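Local coordinates for protein CocE/NonD family hydrolase (Staphylococcus aureus subsp. aureus COL, PDB 3III) that probably hydrolyses ester or amide bonds, as expected of an alpha/beta-hydrolase related to the CocE/NonD and X-Pro dipeptidyl-peptidase (S15) enzymes, at residues W138-R141 with E142-Y146; N196-Y199 with R200-F204; D246-K249 with Q250-V253; H274-G277 with S278-F282. All coordinates share one frame; numbering follows the deposited sequence.

In the fold
All four contacts are local arrangements within the S15-family part of the chain. Contacts 2 and 3 have centres about 10 Å apart and are joined by main-chain bonds, among them Val253 N to Asn196 O at 2.8 Å. Contact 4 lies about 11 Å from contact 2, centre to centre, and is tied to it by a salt bridge between Arg276 NH1 and Glu201 OE2. Contact 1 stands about 13 Å from contact 3 and 17 Å from contact 2, yet the ring of Trp138 packs on Met198 and Trp138 O probably accepts a weak bond from Arg251 NE. A bound palmitic acid lies about 5, 6 and 9 Å from the side chains of His274, Trp138 and Val202.

Contact 1: W138-R141 with E142-Y146; sequences WSKR and EAEDY
Ser139 is the N-cap of helix 140-154, and its hydroxyl meets the helix three residues on: Glu142 N donates to Ser139 OG at 3.2 Å with an N-H...O angle of 151°. With chi1 at 63°, OG sits between its own backbone N and carbonyl carbon, facing that N-H; the hydroxyl also bonds to Ser136 O. The main chain satisfies the next donors in regular helical order, Ala143 N giving to Ser139 O at 3.0 Å and Glu144 N to Lys140 O at 2.8 Å, while the bond from Asp145 N to Arg141 O is weak. The carboxylate of Glu142 turns back past the cap. Its OE2 accepts from Trp138 N at 2.8 Å, from 54° out of the carboxylate plane, so the return bond goes to the residue before the N-cap and not to Ser139 N as in a capping box. Water 1 donates to both OE2 and Ser139 O, and Tyr170 OH bonds to OE1, leaving both carboxylate oxygens engaged. Glu144 has its salt bridge with Arg49; toward Lys140 it offers only a looser approach, NZ to OE2 being 4.3 Å. Asp145 OD2 pairs with Arg126, and it also accepts from water 2, which lies 3.0 Å from OD2 and takes the N-H of Arg141 NE at 3.0 Å.

Contact 2: N196-Y199 with R200-F204; sequences NDMY and REVAF
Glu201 OE1 is gripped by two successive backbone N-H groups: Asn196 N at 3.0 Å, nearly in line with the C-O bond, and Asp197 N at 3.1 Å, from 59° out of the carboxylate plane. Water 4 donates to Glu201 OE2 and Asn196 OD1, closing a second link between these residues; the amide's ND2 is hydrogen-bonded to Gly277 O. At the N-cap, the carboxylate of Asp197 reaches Arg200: with CG anti to the backbone N (chi1 -176°), OD2 accepts from NH1 at 2.8 Å through its syn lone pair, a salt bridge at the guanidinium edge. The helix then widens. Met198 O takes both Val202 N at 3.1 Å and Ala203 N at 3.0 Å, from opposite faces of its carbonyl plane; the second bond spans five residues and marks a pi-type turn. Just past that turn Phe204 lies beside Tyr199, ring centroids 4.6 Å apart and planes at 34°, an oblique pair with Phe204 CB over a face of the Tyr199 ring. Around this short helix, Met198, Val202 and Ala203 lean on Tyr214 of helix 213-224, Met198 and Ala203 on Trp248 of helix 246-249, and Glu201 OE2 is salt-bridged to Arg276 of helix 275-284.

Contact 3: D246-K249 with Q250-V253; sequences DFWK and QRQV
Gln250 and Arg251 fold back on the short helix 246-249, whose last residue opens a type I beta turn, Lys249 to Gln252. Among the backbone bonds, Arg251 N donates to Trp248 O at 2.9 Å, coming from 65° out of the carbonyl plane; the bond spans three residues instead of four, a 3-10-like spacing at the end of the helix. The turn's closing bond, Gln252 N to Lys249 O at 3.4 Å, is weak. One side-chain amide joins in: Gln250, extended beyond CG, brings NE2 to Asp246 O at 3.3 Å from above the carbonyl plane, while the weak bond from Gln250 N reaches the same oxygen from the other side of that plane. The apolar and ring contacts centre on Arg251. Bent at chi2 (-63°) and chi3, its chain passes Trp248, Arg251 CG lying 4.1 Å from Trp248 CE3. It then carries the guanidinium obliquely to the Phe247 ring, Arg251 NH1 being 3.5 Å from Phe247 CZ with the planes 56° apart. Polar partners beyond the two segments are Glu232, salt-bridged to Arg251 NH2, Pro137 O, bonded to the same NH2, and Asp197 OD2, which accepts from Gln252 NE2. Water 5, at the guanidinium edge and over a face of the Phe247 ring, accepts from Arg251 NH1 at 3.1 Å and donates to Phe247 O at 2.8 Å.

Contact 4: H274-G277 with S278-F282; sequences HNRG and SFEGF
Ser278 has OG beside its backbone N and opposite the carbonyl carbon (chi1 -62°), which folds the hydroxyl back over the preceding turn to donate to His274 O at 2.7 Å. Glu280, with CG beside its backbone N (chi1 -72°), lays CG over a face of the Arg276 guanidinium, 4.0 Å from NH1. His274 O is shared: Ser278 N meets it at 2.9 Å nearly head-on, whereas OG comes from 50° above the carbonyl plane. Further along, Glu280 N donates to Arg276 O at 3.0 Å and Gly281 N to Gly277 O at 2.8 Å, as in a regular alpha-helix. The Phe279 ring turns its edge to Asn275 O, with CD2 3.2 Å away, while its side chain packs on strands 262-267 and 290-295. The charges of Arg276 and Glu280 are not in contact; Arg276 pairs with Glu201 and Glu495, Glu280 with Lys283. His274 NE2 is hydrogen-bonded to Ser169, which follows strand 162-168 and leads into helix 170-179, a placement consistent with the nucleophile elbow of alpha/beta-hydrolases. Helix 275-284 itself is the connection of a beta-alpha-beta crossover between the parallel neighbours 262-267 and 290-295 of the hydrolase sheet.

Contact 1: W138-R141 with E142-Y146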
loop_
_atom_site.group_PDB
_atom_site.type_symbol
_atom_site.label_atom_id
_atom_site.label_comp_id
_atom_site.label_asym_id
_atom_site.label_seq_id
_atom_site.Cartn_x
_atom_site.Cartn_y
_atom_site.Cartn_z
ATOM N N TRP A 138 -8.365 -5.606 10.023
ATOM C CA TRP A 138 -8.085 -6.220 8.723
ATOM C C TRP A 138 -8.419 -7.703 8.786
ATOM O O TRP A 138 -7.609 -8.567 8.417
ATOM C CB TRP A 138 -6.623 -5.921 8.315
ATOM C CG TRP A 138 -6.308 -4.483 8.230
ATOM C CD1 TRP A 138 -7.222 -3.458 8.174
ATOM C CD2 TRP A 138 -5.013 -3.847 8.163
ATOM N NE1 TRP A 138 -6.588 -2.269 8.088
ATOM C CE2 TRP A 138 -5.233 -2.470 8.071
ATOM C CE3 TRP A 138 -3.692 -4.309 8.162
ATOM C CZ2 TRP A 138 -4.187 -1.535 7.977
ATOM C CZ3 TRP A 138 -2.634 -3.364 8.049
ATOM C CH2 TRP A 138 -2.892 -2.007 7.981
ATOM N N SER A 139 -9.646 -7.984 9.257
ATOM C CA SER A 139 -10.169 -9.306 9.399
ATOM C C SER A 139 -11.534 -9.424 8.735
ATOM O O SER A 139 -12.189 -8.441 8.453
ATOM C CB SER A 139 -10.311 -9.642 10.888
ATOM O OG SER A 139 -11.263 -8.764 11.533
ATOM N N LYS A 140 -12.011 -10.640 8.596
ATOM C CA LYS A 140 -13.312 -10.859 8.056
ATOM C C LYS A 140 -14.401 -10.360 9.008
ATOM O O LYS A 140 -15.372 -9.795 8.554
ATOM C CB LYS A 140 -13.555 -12.337 7.791
ATOM C CG LYS A 140 -14.925 -12.565 7.086
ATOM C CD LYS A 140 -15.033 -13.991 6.653
ATOM C CE LYS A 140 -16.325 -14.259 5.962
ATOM N NZ LYS A 140 -16.442 -15.628 5.551
ATOM N N ARG A 141 -14.247 -10.597 10.302
ATOM C CA ARG A 141 -15.211 -10.093 11.290
ATOM C C ARG A 141 -15.331 -8.558 11.224
ATOM O O ARG A 141 -16.397 -8.000 11.344
ATOM C CB ARG A 141 -14.888 -10.582 12.708
ATOM C CG ARG A 141 -13.605 -10.042 13.382
ATOM C CD ARG A 141 -13.592 -10.594 14.869
ATOM N NE ARG A 141 -14.734 -10.002 15.569
ATOM C CZ ARG A 141 -15.187 -10.415 16.757
ATOM N NH1 ARG A 141 -14.590 -11.383 17.408
ATOM N NH2 ARG A 141 -16.246 -9.840 17.291
ATOM N N GLU A 142 -14.252 -7.871 10.941
ATOM C CA GLU A 142 -14.329 -6.424 10.785
ATOM C C GLU A 142 -15.062 -6.074 9.460
ATOM O O GLU A 142 -15.888 -5.172 9.412
ATOM C CB GLU A 142 -12.920 -5.822 10.771
ATOM C CG GLU A 142 -12.870 -4.342 10.623
ATOM C CD GLU A 142 -11.444 -3.742 10.697
ATOM O OE1 GLU A 142 -11.186 -2.981 11.651
ATOM O OE2 GLU A 142 -10.627 -3.957 9.768
ATOM N N ALA A 143 -14.709 -6.764 8.388
ATOM C CA ALA A 143 -15.432 -6.674 7.136
ATOM C C ALA A 143 -16.973 -6.903 7.274
ATOM O O ALA A 143 -17.803 -6.223 6.588
ATOM C CB ALA A 143 -14.822 -7.674 6.159
ATOM N N GLU A 144 -17.366 -7.880 8.082
ATOM C CA GLU A 144 -18.805 -8.165 8.289
ATOM C C GLU A 144 -19.536 -6.977 8.922
ATOM O O GLU A 144 -20.694 -6.662 8.545
ATOM C CB GLU A 144 -19.007 -9.464 9.067
ATOM C CG GLU A 144 -18.652 -10.677 8.194
ATOM C CD GLU A 144 -18.836 -11.993 8.899
ATOM O OE1 GLU A 144 -19.565 -12.006 9.924
ATOM O OE2 GLU A 144 -18.286 -13.015 8.404
ATOM N N ASP A 145 -18.868 -6.300 9.866
ATOM C CA ASP A 145 -19.440 -5.123 10.504
ATOM C C ASP A 145 -19.611 -3.993 9.472
ATOM O O ASP A 145 -20.648 -3.349 9.420
ATOM C CB ASP A 145 -18.539 -4.631 11.638
ATOM C CG ASP A 145 -18.543 -5.548 12.861
ATOM O OD1 ASP A 145 -19.477 -6.344 13.019
ATOM O OD2 ASP A 145 -17.575 -5.451 13.646
ATOM N N TYR A 146 -18.574 -3.768 8.666
ATOM C CA TYR A 146 -18.573 -2.775 7.576
ATOM C C TYR A 146 -19.723 -3.037 6.585
ATOM O O TYR A 146 -20.490 -2.132 6.224
ATOM C CB TYR A 146 -17.197 -2.807 6.878
ATOM C CG TYR A 146 -16.774 -1.557 6.075
ATOM C CD1 TYR A 146 -15.477 -1.447 5.593
ATOM C CD2 TYR A 146 -17.671 -0.546 5.715
ATOM C CE1 TYR A 146 -15.068 -0.348 4.860
ATOM C CE2 TYR A 146 -17.264 0.556 4.965
ATOM C CZ TYR A 146 -15.952 0.643 4.547
ATOM O OH TYR A 146 -15.503 1.724 3.837
HETATM O O HOH W 1 -11.386 -5.453 7.586
HETATM O O HOH W 2 -15.404 -7.358 14.324
HETATM O O HOH W 3 -18.392 -8.863 12.914
#

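Contact 2: N196-Y199 with R200-F204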
loop_
_atom_site.group_PDB
_atom_site.type_symbol
_atom_site.label_atom_id
_atom_site.label_comp_id
_atom_site.label_asym_id
_atom_site.label_seq_id
_atom_site.Cartn_x
_atom_site.Cartn_y
_atom_site.Cartn_z
ATOM N N ASN A 196 -3.574 -6.139 1.366
ATOM C CA ASN A 196 -4.627 -7.093 1.632
ATOM C C ASN A 196 -4.166 -8.523 1.990
ATOM O O ASN A 196 -4.964 -9.424 2.026
ATOM C CB ASN A 196 -5.609 -7.074 0.477
ATOM C CG ASN A 196 -4.936 -7.177 -0.834
ATOM O OD1 ASN A 196 -4.273 -8.148 -1.111
ATOM N ND2 ASN A 196 -5.043 -6.116 -1.645
ATOM N N ASP A 197 -2.875 -8.686 2.294
ATOM C CA ASP A 197 -2.282 -9.936 2.768
ATOM C C ASP A 197 -1.270 -9.588 3.838
ATOM O O ASP A 197 -0.143 -9.269 3.550
ATOM C CB ASP A 197 -1.634 -10.699 1.614
ATOM C CG ASP A 197 -1.068 -12.089 2.036
ATOM O OD1 ASP A 197 -0.879 -12.359 3.260
ATOM O OD2 ASP A 197 -0.744 -12.873 1.090
HETATM N N MSE A 198 -1.705 -9.585 5.083
HETATM C CA MSE A 198 -0.884 -9.069 6.163
HETATM C C MSE A 198 0.417 -9.817 6.296
HETATM O O MSE A 198 1.448 -9.191 6.557
HETATM C CB MSE A 198 -1.624 -9.118 7.509
HETATM C CG MSE A 198 -2.655 -8.075 7.634
HETATM SE SE MSE A 198 -3.550 -8.126 9.420
HETATM C CE MSE A 198 -1.962 -7.482 10.504
ATOM N N TYR A 199 0.386 -11.142 6.187
ATOM C CA TYR A 199 1.612 -11.901 6.342
ATOM C C TYR A 199 2.718 -11.473 5.339
ATOM O O TYR A 199 3.875 -11.394 5.681
ATOM C CB TYR A 199 1.334 -13.410 6.174
ATOM C CG TYR A 199 2.552 -14.189 6.396
ATOM C CD1 TYR A 199 2.946 -14.546 7.686
ATOM C CD2 TYR A 199 3.373 -14.544 5.327
ATOM C CE1 TYR A 199 4.182 -15.259 7.903
ATOM C CE2 TYR A 199 4.533 -15.227 5.528
ATOM C CZ TYR A 199 4.942 -15.600 6.813
ATOM O OH TYR A 199 6.145 -16.267 6.972
ATOM N N ARG A 200 2.345 -11.225 4.097
ATOM C CA ARG A 200 3.305 -10.950 3.053
ATOM C C ARG A 200 3.636 -9.508 2.935
ATOM O O ARG A 200 4.620 -9.181 2.238
ATOM C CB ARG A 200 2.818 -11.466 1.697
ATOM C CG ARG A 200 2.942 -12.976 1.563
ATOM C CD ARG A 200 2.450 -13.471 0.158
ATOM N NE ARG A 200 2.566 -14.926 0.098
ATOM C CZ ARG A 200 1.733 -15.768 0.678
ATOM N NH1 ARG A 200 0.673 -15.309 1.320
ATOM N NH2 ARG A 200 1.961 -17.078 0.611
ATOM N N GLU A 201 2.816 -8.632 3.524
ATOM C CA GLU A 201 2.884 -7.210 3.172
ATOM C C GLU A 201 3.265 -6.279 4.296
ATOM O O GLU A 201 3.843 -5.245 4.008
ATOM C CB GLU A 201 1.644 -6.749 2.401
ATOM C CG GLU A 201 1.543 -7.619 1.122
ATOM C CD GLU A 201 0.266 -7.579 0.331
ATOM O OE1 GLU A 201 -0.753 -7.027 0.815
ATOM O OE2 GLU A 201 0.282 -8.167 -0.800
ATOM N N VAL A 202 2.997 -6.652 5.557
ATOM C CA VAL A 202 3.320 -5.779 6.692
ATOM C C VAL A 202 3.946 -6.530 7.894
ATOM O O VAL A 202 4.862 -6.008 8.495
ATOM C CB VAL A 202 2.110 -4.918 7.171
ATOM C CG1 VAL A 202 0.974 -5.779 7.784
ATOM C CG2 VAL A 202 2.588 -3.826 8.150
ATOM N N ALA A 203 3.395 -7.703 8.268
ATOM C CA ALA A 203 3.902 -8.500 9.415
ATOM C C ALA A 203 5.309 -9.094 9.145
ATOM O O ALA A 203 6.158 -9.181 10.038
ATOM C CB ALA A 203 2.864 -9.614 9.849
ATOM N N PHE A 204 5.543 -9.507 7.898
ATOM C CA PHE A 204 6.804 -10.080 7.480
ATOM C C PHE A 204 7.073 -9.678 6.053
ATOM O O PHE A 204 6.178 -9.548 5.230
ATOM C CB PHE A 204 6.806 -11.632 7.522
ATOM C CG PHE A 204 6.366 -12.228 8.858
ATOM C CD1 PHE A 204 7.312 -12.665 9.824
ATOM C CD2 PHE A 204 5.016 -12.354 9.143
ATOM C CE1 PHE A 204 6.907 -13.149 11.050
ATOM C CE2 PHE A 204 4.619 -12.894 10.344
ATOM C CZ PHE A 204 5.572 -13.266 11.307
HETATM O O HOH W 4 -1.971 -9.359 -1.746
#

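Contact 3: D246-K249 with Q250-V253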
loop_
_atom_site.group_PDB
_atom_site.type_symbol
_atom_site.label_atom_id
_atom_site.label_comp_id
_atom_site.label_asym_id
_atom_site.label_seq_id
_atom_site.Cartn_x
_atom_site.Cartn_y
_atom_site.Cartn_z
ATOM N N ASP A 246 -2.959 -21.158 9.315
ATOM C CA ASP A 246 -4.389 -20.864 9.275
ATOM C C ASP A 246 -4.708 -19.457 9.800
ATOM O O ASP A 246 -5.631 -18.793 9.319
ATOM C CB ASP A 246 -5.187 -21.877 10.136
ATOM C CG ASP A 246 -5.190 -23.286 9.541
ATOM O OD1 ASP A 246 -4.748 -23.432 8.375
ATOM O OD2 ASP A 246 -5.654 -24.250 10.230
ATOM N N PHE A 247 -3.999 -19.033 10.844
ATOM C CA PHE A 247 -4.140 -17.656 11.351
ATOM C C PHE A 247 -3.972 -16.587 10.265
ATOM O O PHE A 247 -4.879 -15.740 10.055
ATOM C CB PHE A 247 -3.146 -17.394 12.495
ATOM C CG PHE A 247 -3.229 -15.990 13.018
ATOM C CD1 PHE A 247 -4.173 -15.663 13.987
ATOM C CD2 PHE A 247 -2.417 -14.991 12.500
ATOM C CE1 PHE A 247 -4.281 -14.375 14.448
ATOM C CE2 PHE A 247 -2.524 -13.698 12.949
ATOM C CZ PHE A 247 -3.462 -13.387 13.933
ATOM N N TRP A 248 -2.835 -16.613 9.586
ATOM C CA TRP A 248 -2.544 -15.612 8.567
ATOM C C TRP A 248 -3.360 -15.778 7.293
ATOM O O TRP A 248 -3.607 -14.783 6.619
ATOM C CB TRP A 248 -1.048 -15.560 8.218
ATOM C CG TRP A 248 -0.189 -14.941 9.310
ATOM C CD1 TRP A 248 0.822 -15.548 10.008
ATOM C CD2 TRP A 248 -0.317 -13.639 9.869
ATOM N NE1 TRP A 248 1.387 -14.654 10.888
ATOM C CE2 TRP A 248 0.692 -13.488 10.831
ATOM C CE3 TRP A 248 -1.143 -12.542 9.595
ATOM C CZ2 TRP A 248 0.869 -12.284 11.564
ATOM C CZ3 TRP A 248 -0.970 -11.373 10.326
ATOM C CH2 TRP A 248 0.000 -11.275 11.323
ATOM N N LYS A 249 -3.760 -17.017 6.946
ATOM C CA LYS A 249 -4.633 -17.212 5.786
ATOM C C LYS A 249 -5.957 -16.469 5.944
ATOM O O LYS A 249 -6.519 -16.002 4.973
ATOM C CB LYS A 249 -4.880 -18.715 5.508
ATOM C CG LYS A 249 -3.636 -19.445 4.960
ATOM C CD LYS A 249 -3.743 -20.981 4.948
ATOM C CE LYS A 249 -2.456 -21.588 4.410
ATOM N NZ LYS A 249 -2.570 -23.047 4.312
ATOM N N GLN A 250 -6.449 -16.346 7.171
ATOM C CA GLN A 250 -7.656 -15.553 7.446
ATOM C C GLN A 250 -7.427 -14.047 7.341
ATOM O O GLN A 250 -8.413 -13.268 7.422
ATOM C CB GLN A 250 -8.178 -15.860 8.837
ATOM C CG GLN A 250 -8.660 -17.275 8.968
ATOM C CD GLN A 250 -9.103 -17.565 10.357
ATOM O OE1 GLN A 250 -10.073 -16.986 10.836
ATOM N NE2 GLN A 250 -8.412 -18.480 11.034
ATOM N N ARG A 251 -6.167 -13.625 7.129
ATOM C CA ARG A 251 -5.830 -12.199 6.938
ATOM C C ARG A 251 -5.297 -11.867 5.532
ATOM O O ARG A 251 -4.673 -10.805 5.304
ATOM C CB ARG A 251 -4.863 -11.678 8.004
ATOM C CG ARG A 251 -5.222 -12.025 9.465
ATOM C CD ARG A 251 -6.539 -11.417 9.883
ATOM N NE ARG A 251 -6.409 -10.209 10.704
ATOM C CZ ARG A 251 -6.219 -10.207 12.027
ATOM N NH1 ARG A 251 -6.061 -11.373 12.691
ATOM N NH2 ARG A 251 -6.144 -9.064 12.692
ATOM N N GLN A 252 -5.574 -12.786 4.623
ATOM C CA GLN A 252 -5.379 -12.613 3.223
ATOM C C GLN A 252 -6.756 -12.500 2.573
ATOM O O GLN A 252 -7.545 -13.445 2.571
ATOM C CB GLN A 252 -4.611 -13.770 2.601
ATOM C CG GLN A 252 -4.432 -13.708 1.075
ATOM C CD GLN A 252 -3.865 -14.969 0.506
ATOM O OE1 GLN A 252 -4.611 -15.915 0.325
ATOM N NE2 GLN A 252 -2.539 -15.012 0.225
ATOM N N VAL A 253 -7.067 -11.327 2.040
ATOM C CA VAL A 253 -8.380 -11.143 1.434
ATOM C C VAL A 253 -8.543 -12.092 0.219
ATOM O O VAL A 253 -7.633 -12.127 -0.637
ATOM C CB VAL A 253 -8.574 -9.658 0.932
ATOM C CG1 VAL A 253 -9.950 -9.495 0.188
ATOM C CG2 VAL A 253 -8.417 -8.652 2.101
HETATM O O HOH W 5 -6.492 -14.359 11.880
HETATM O O HOH W 6 -9.135 -15.317 3.580
#

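Contact 4: H274-G277 with S278-F282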
loop_
_atom_site.group_PDB
_atom_site.type_symbol
_atom_site.label_atom_id
_atom_site.label_comp_id
_atom_site.label_asym_id
_atom_site.label_seq_id
_atom_site.Cartn_x
_atom_site.Cartn_y
_atom_site.Cartn_z
ATOM N N HIS A 274 1.870 -0.789 1.397
ATOM C CA HIS A 274 0.689 -0.992 0.538
ATOM C C HIS A 274 0.911 -1.400 -0.918
ATOM O O HIS A 274 -0.036 -1.827 -1.594
ATOM C CB HIS A 274 -0.246 0.217 0.602
ATOM C CG HIS A 274 -0.692 0.565 1.989
ATOM N ND1 HIS A 274 -1.351 -0.321 2.813
ATOM C CD2 HIS A 274 -0.519 1.701 2.711
ATOM C CE1 HIS A 274 -1.620 0.280 3.961
ATOM N NE2 HIS A 274 -1.116 1.507 3.929
ATOM N N ASN A 275 2.114 -1.208 -1.444
ATOM C CA ASN A 275 2.359 -1.357 -2.870
ATOM C C ASN A 275 1.995 -2.750 -3.376
ATOM O O ASN A 275 1.217 -2.862 -4.304
ATOM C CB ASN A 275 3.799 -0.898 -3.182
ATOM C CG ASN A 275 4.385 -1.498 -4.444
ATOM O OD1 ASN A 275 4.453 -2.705 -4.565
ATOM N ND2 ASN A 275 4.874 -0.636 -5.368
ATOM N N ARG A 276 2.508 -3.803 -2.745
ATOM C CA ARG A 276 2.316 -5.151 -3.278
ATOM C C ARG A 276 0.845 -5.469 -3.420
ATOM O O ARG A 276 0.408 -5.971 -4.461
ATOM C CB ARG A 276 2.998 -6.204 -2.411
ATOM C CG ARG A 276 2.851 -7.604 -2.913
ATOM C CD ARG A 276 3.629 -8.602 -2.059
ATOM N NE ARG A 276 3.564 -9.944 -2.626
ATOM C CZ ARG A 276 2.512 -10.748 -2.565
ATOM N NH1 ARG A 276 1.409 -10.393 -1.895
ATOM N NH2 ARG A 276 2.568 -11.937 -3.154
ATOM N N GLY A 277 0.095 -5.215 -2.355
ATOM C CA GLY A 277 -1.315 -5.575 -2.288
ATOM C C GLY A 277 -2.222 -4.654 -3.083
ATOM O O GLY A 277 -3.295 -5.073 -3.499
ATOM N N SER A 278 -1.776 -3.412 -3.325
ATOM C CA SER A 278 -2.510 -2.520 -4.186
ATOM C C SER A 278 -2.576 -3.148 -5.571
ATOM O O SER A 278 -3.663 -3.235 -6.201
ATOM C CB SER A 278 -1.906 -1.085 -4.190
ATOM O OG SER A 278 -1.947 -0.486 -2.898
ATOM N N PHE A 279 -1.436 -3.633 -6.051
ATOM C CA PHE A 279 -1.380 -4.284 -7.368
ATOM C C PHE A 279 -2.107 -5.615 -7.339
ATOM O O PHE A 279 -2.821 -5.955 -8.323
ATOM C CB PHE A 279 0.082 -4.509 -7.801
ATOM C CG PHE A 279 0.753 -3.261 -8.314
ATOM C CD1 PHE A 279 0.504 -2.810 -9.597
ATOM C CD2 PHE A 279 1.565 -2.511 -7.490
ATOM C CE1 PHE A 279 1.103 -1.676 -10.085
ATOM C CE2 PHE A 279 2.154 -1.328 -7.956
ATOM C CZ PHE A 279 1.888 -0.900 -9.255
ATOM N N GLU A 280 -1.918 -6.410 -6.251
ATOM C CA GLU A 280 -2.639 -7.675 -6.154
ATOM C C GLU A 280 -4.152 -7.498 -6.241
ATOM O O GLU A 280 -4.857 -8.317 -6.904
ATOM C CB GLU A 280 -2.300 -8.513 -4.920
ATOM C CG GLU A 280 -0.910 -9.189 -4.923
ATOM C CD GLU A 280 -0.559 -9.900 -6.227
ATOM O OE1 GLU A 280 -1.408 -10.680 -6.685
ATOM O OE2 GLU A 280 0.558 -9.678 -6.772
ATOM N N GLY A 281 -4.649 -6.437 -5.589
ATOM C CA GLY A 281 -6.098 -6.175 -5.566
ATOM C C GLY A 281 -6.589 -5.911 -6.953
ATOM O O GLY A 281 -7.601 -6.464 -7.406
ATOM N N PHE A 282 -5.879 -5.030 -7.651
ATOM C CA PHE A 282 -6.278 -4.704 -9.026
ATOM C C PHE A 282 -6.227 -5.932 -9.925
ATOM O O PHE A 282 -7.143 -6.165 -10.722
ATOM C CB PHE A 282 -5.436 -3.596 -9.598
ATOM C CG PHE A 282 -5.727 -3.313 -11.045
ATOM C CD1 PHE A 282 -6.891 -2.661 -11.427
ATOM C CD2 PHE A 282 -4.890 -3.802 -12.029
ATOM C CE1 PHE A 282 -7.189 -2.418 -12.808
ATOM C CE2 PHE A 282 -5.159 -3.586 -13.369
ATOM C CZ PHE A 282 -6.305 -2.895 -13.780
HETATM O O HOH W 7 1.983 -7.392 -6.367
#